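Long-range contact in prophage Lp1 protein 11 (Lactobacillus plantarum WCFS1, PDB 3B7H), which probably binds DNA through a Cro/C1-type helix-turn-helix domain, and may act as a prophage transcriptional regulator: residues F7-L12 with F67-Y73. Sequence-based numbering, arbitrary orientation.
Sequences FVSEHL and FFDFPPY
His11 and Phe70 meet where the irregular loop 67-73, which leaves helix 64-67, runs back along helix 4-18 in the opposite sense: the CA atoms of Leu12 and Phe67 are 8.0 Å apart and those of Phe7 and Pro72 8.4 Å. No hydrogen bond joins the segments; the loop is held against the helix by ring stacking and apolar packing. With CG anti to the backbone N (chi1 -172°), His11 carries its imidazole out over one face of Phe70, centroids 3.7 Å apart and planes at 14°, and CB also lies over that ring. The same imidazole turns an edge to the face of Phe67 in a T-shaped pair, with planes at 77°, so two phenylalanines pack it, on a face and at an edge, which probably limits its rotation. Leu12 CB sits at the edge of Phe67, 4.0 Å from CE1, and Val8 CG1 packs 3.8 Å from Phe67 CZ. Farther along, Pro72, which follows a cis peptide bond, sets CD over the centre of the Phe7 ring, a CH-pi contact of 3.7 Å to the centroid. Phe7 CB touches the edge of Tyr73, whose hydroxyl is hydrogen-bonded to Asp4. Val8, Leu12 and Phe67 pack on helix 50-60, Leu12 also reaches Met40 of helix 34-41, and Phe68 meets Phe68 of the second subunit.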
ATOM      1  N   PHE A   7       5.379  -6.630   7.910  1.00 20.86           N
ATOM      2  CA  PHE A   7       6.417  -5.686   7.506  1.00 21.13           C
ATOM      3  C   PHE A   7       5.947  -4.255   7.725  1.00 21.00           C
ATOM      4  O   PHE A   7       6.669  -3.433   8.291  1.00 20.97           O
ATOM      5  CB  PHE A   7       6.789  -5.831   6.033  1.00 21.44           C
ATOM      6  CG  PHE A   7       7.772  -6.923   5.744  1.00 20.87           C
ATOM      7  CD1 PHE A   7       9.007  -6.923   6.325  1.00 21.60           C
ATOM      8  CD2 PHE A   7       7.460  -7.930   4.857  1.00 22.29           C
ATOM      9  CE1 PHE A   7       9.929  -7.909   6.039  1.00 23.23           C
ATOM     10  CE2 PHE A   7       8.383  -8.950   4.573  1.00 23.00           C
ATOM     11  CZ  PHE A   7       9.611  -8.923   5.152  1.00 22.68           C
ATOM     12  N   VAL A   8       4.732  -3.969   7.284  1.00 20.97           N
ATOM     13  CA  VAL A   8       4.214  -2.615   7.347  1.00 21.10           C
ATOM     14  C   VAL A   8       3.980  -2.149   8.783  1.00 21.05           C
ATOM     15  O   VAL A   8       4.351  -1.036   9.162  1.00 21.24           O
ATOM     16  CB  VAL A   8       2.914  -2.484   6.483  1.00 21.10           C
ATOM     17  CG1 VAL A   8       2.146  -1.213   6.830  1.00 19.84           C
ATOM     18  CG2 VAL A   8       3.293  -2.523   4.987  1.00 20.55           C
ATOM     19  N   SER A   9       3.348  -2.993   9.589  1.00 21.42           N
ATOM     20  CA  SER A   9       3.013  -2.599  10.933  1.00 21.85           C
ATOM     21  C   SER A   9       4.269  -2.455  11.780  1.00 22.51           C
ATOM     22  O   SER A   9       4.353  -1.544  12.608  1.00 22.87           O
ATOM     23  CB  SER A   9       1.980  -3.563  11.538  1.00 22.35           C
ATOM     24  OG  SER A   9       2.480  -4.882  11.609  1.00 22.47           O
ATOM     25  N   GLU A  10       5.276  -3.305  11.558  1.00 22.64           N
ATOM     26  CA  GLU A  10       6.527  -3.162  12.283  1.00 23.35           C
ATOM     27  C   GLU A  10       7.239  -1.869  11.902  1.00 22.40           C
ATOM     28  O   GLU A  10       7.804  -1.189  12.763  1.00 22.74           O
ATOM     29  CB  GLU A  10       7.447  -4.364  12.076  1.00 23.62           C
ATOM     30  CG  GLU A  10       6.962  -5.544  12.874  1.00 27.38           C
ATOM     31  CD  GLU A  10       7.708  -6.867  12.618  1.00 28.56           C
ATOM     32  OE1 GLU A  10       8.831  -6.836  12.052  1.00 35.26           O
ATOM     33  OE2 GLU A  10       7.132  -7.933  13.016  1.00 37.06           O
ATOM     34  N   HIS A  11       7.204  -1.507  10.626  1.00 22.12           N
ATOM     35  CA  HIS A  11       7.852  -0.266  10.197  1.00 21.90           C
ATOM     36  C   HIS A  11       7.136   0.933  10.795  1.00 22.29           C
ATOM     37  O   HIS A  11       7.754   1.889  11.283  1.00 22.17           O
ATOM     38  CB  HIS A  11       7.841  -0.149   8.663  1.00 22.25           C
ATOM     39  CG  HIS A  11       8.647   0.993   8.157  1.00 21.02           C
ATOM     40  ND1 HIS A  11       9.989   1.121   8.423  1.00 20.59           N
ATOM     41  CD2 HIS A  11       8.299   2.078   7.433  1.00 20.74           C
ATOM     42  CE1 HIS A  11      10.438   2.230   7.868  1.00 20.96           C
ATOM     43  NE2 HIS A  11       9.432   2.823   7.253  1.00 21.45           N
ATOM     44  N   LEU A  12       5.824   0.874  10.720  1.00 23.41           N
ATOM     45  CA  LEU A  12       4.986   1.902  11.269  1.00 24.87           C
ATOM     46  C   LEU A  12       5.261   2.094  12.759  1.00 25.44           C
ATOM     47  O   LEU A  12       5.442   3.218  13.208  1.00 26.16           O
ATOM     48  CB  LEU A  12       3.528   1.580  11.000  1.00 24.97           C
ATOM     49  CG  LEU A  12       2.593   2.512  11.753  1.00 25.62           C
ATOM     50  CD1 LEU A  12       2.824   3.963  11.332  1.00 27.43           C
ATOM     51  CD2 LEU A  12       1.194   2.075  11.481  1.00 27.84           C
ATOM     52  N   PHE A  67       7.365   6.497   3.487  1.00 20.59           N
ATOM     53  CA  PHE A  67       6.997   5.357   4.328  1.00 19.98           C
ATOM     54  C   PHE A  67       7.586   4.045   3.791  1.00 19.79           C
ATOM     55  O   PHE A  67       8.097   3.235   4.548  1.00 20.36           O
ATOM     56  CB  PHE A  67       5.470   5.227   4.454  1.00 19.92           C
ATOM     57  CG  PHE A  67       5.047   4.038   5.268  1.00 20.41           C
ATOM     58  CD1 PHE A  67       4.952   4.129   6.636  1.00 21.01           C
ATOM     59  CD2 PHE A  67       4.848   2.815   4.668  1.00 19.21           C
ATOM     60  CE1 PHE A  67       4.620   3.023   7.408  1.00 21.31           C
ATOM     61  CE2 PHE A  67       4.527   1.693   5.421  1.00 19.55           C
ATOM     62  CZ  PHE A  67       4.421   1.791   6.792  1.00 21.12           C
ATOM     63  N   PHE A  68       7.551   3.855   2.486  1.00 19.53           N
ATOM     64  CA  PHE A  68       7.949   2.603   1.895  1.00 19.69           C
ATOM     65  C   PHE A  68       9.428   2.522   1.543  1.00 20.04           C
ATOM     66  O   PHE A  68       9.833   1.574   0.866  1.00 19.56           O
ATOM     67  CB  PHE A  68       7.099   2.306   0.659  1.00 19.98           C
ATOM     68  CG  PHE A  68       5.758   1.675   0.973  1.00 21.00           C
ATOM     69  CD1 PHE A  68       5.693   0.376   1.451  1.00 20.07           C
ATOM     70  CD2 PHE A  68       4.580   2.373   0.776  1.00 21.51           C
ATOM     71  CE1 PHE A  68       4.486  -0.212   1.738  1.00 20.32           C
ATOM     72  CE2 PHE A  68       3.359   1.777   1.069  1.00 21.89           C
ATOM     73  CZ  PHE A  68       3.318   0.488   1.542  1.00 19.72           C
ATOM     74  N   ASP A  69      10.235   3.480   2.007  1.00 21.33           N
ATOM     75  CA  ASP A  69      11.668   3.468   1.770  1.00 21.47           C
ATOM     76  C   ASP A  69      12.331   2.612   2.821  1.00 22.30           C
ATOM     77  O   ASP A  69      13.110   3.111   3.643  1.00 22.77           O
ATOM     78  CB  ASP A  69      12.215   4.897   1.785  1.00 22.22           C
ATOM     79  CG  ASP A  69      13.653   5.015   1.276  1.00 22.57           C
ATOM     80  OD1 ASP A  69      14.248   4.011   0.775  1.00 21.93           O
ATOM     81  OD2 ASP A  69      14.185   6.165   1.382  1.00 24.02           O
ATOM     82  N   PHE A  70      12.012   1.317   2.799  1.00 22.38           N
ATOM     83  CA  PHE A  70      12.669   0.305   3.644  1.00 22.75           C
ATOM     84  C   PHE A  70      12.511  -1.034   2.986  1.00 22.93           C
ATOM     85  O   PHE A  70      11.591  -1.206   2.197  1.00 21.99           O
ATOM     86  CB  PHE A  70      12.082   0.238   5.059  1.00 22.93           C
ATOM     87  CG  PHE A  70      10.687  -0.311   5.132  1.00 22.36           C
ATOM     88  CD1 PHE A  70      10.460  -1.590   5.579  1.00 22.88           C
ATOM     89  CD2 PHE A  70       9.592   0.476   4.786  1.00 22.00           C
ATOM     90  CE1 PHE A  70       9.183  -2.102   5.667  1.00 22.53           C
ATOM     91  CE2 PHE A  70       8.314  -0.023   4.866  1.00 22.14           C
ATOM     92  CZ  PHE A  70       8.100  -1.307   5.327  1.00 22.22           C
ATOM     93  N   PRO A  71      13.418  -1.982   3.280  1.00 24.08           N
ATOM     94  CA  PRO A  71      13.355  -3.339   2.712  1.00 24.34           C
ATOM     95  C   PRO A  71      12.206  -4.138   3.287  1.00 24.93           C
ATOM     96  O   PRO A  71      11.960  -4.047   4.468  1.00 26.83           O
ATOM     97  CB  PRO A  71      14.681  -3.971   3.162  1.00 25.18           C
ATOM     98  CG  PRO A  71      15.545  -2.826   3.581  1.00 24.92           C
ATOM     99  CD  PRO A  71      14.597  -1.835   4.151  1.00 24.04           C
ATOM    100  N   PRO A  72      11.531  -4.959   2.482  1.00 24.77           N
ATOM    101  CA  PRO A  72      11.766  -5.335   1.084  1.00 24.14           C
ATOM    102  C   PRO A  72      11.208  -4.365   0.028  1.00 24.21           C
ATOM    103  O   PRO A  72      11.453  -4.555  -1.158  1.00 23.65           O
ATOM    104  CB  PRO A  72      11.015  -6.663   0.977  1.00 24.21           C
ATOM    105  CG  PRO A  72       9.837  -6.474   1.877  1.00 24.32           C
ATOM    106  CD  PRO A  72      10.347  -5.645   3.037  1.00 25.05           C
ATOM    107  N   TYR A  73      10.465  -3.350   0.456  1.00 23.52           N
ATOM    108  CA  TYR A  73       9.661  -2.561  -0.464  1.00 22.84           C
ATOM    109  C   TYR A  73      10.474  -1.585  -1.314  1.00 22.41           C
ATOM    110  O   TYR A  73      10.001  -1.154  -2.359  1.00 21.24           O
ATOM    111  CB  TYR A  73       8.571  -1.821   0.297  1.00 22.59           C
ATOM    112  CG  TYR A  73       7.609  -2.757   0.967  1.00 22.57           C
ATOM    113  CD1 TYR A  73       7.629  -2.918   2.332  1.00 24.10           C
ATOM    114  CD2 TYR A  73       6.728  -3.538   0.227  1.00 22.60           C
ATOM    115  CE1 TYR A  73       6.741  -3.800   2.970  1.00 24.19           C
ATOM    116  CE2 TYR A  73       5.842  -4.431   0.857  1.00 21.96           C
ATOM    117  CZ  TYR A  73       5.854  -4.542   2.228  1.00 21.75           C
ATOM    118  OH  TYR A  73       5.009  -5.410   2.896  1.00 21.96           O
TER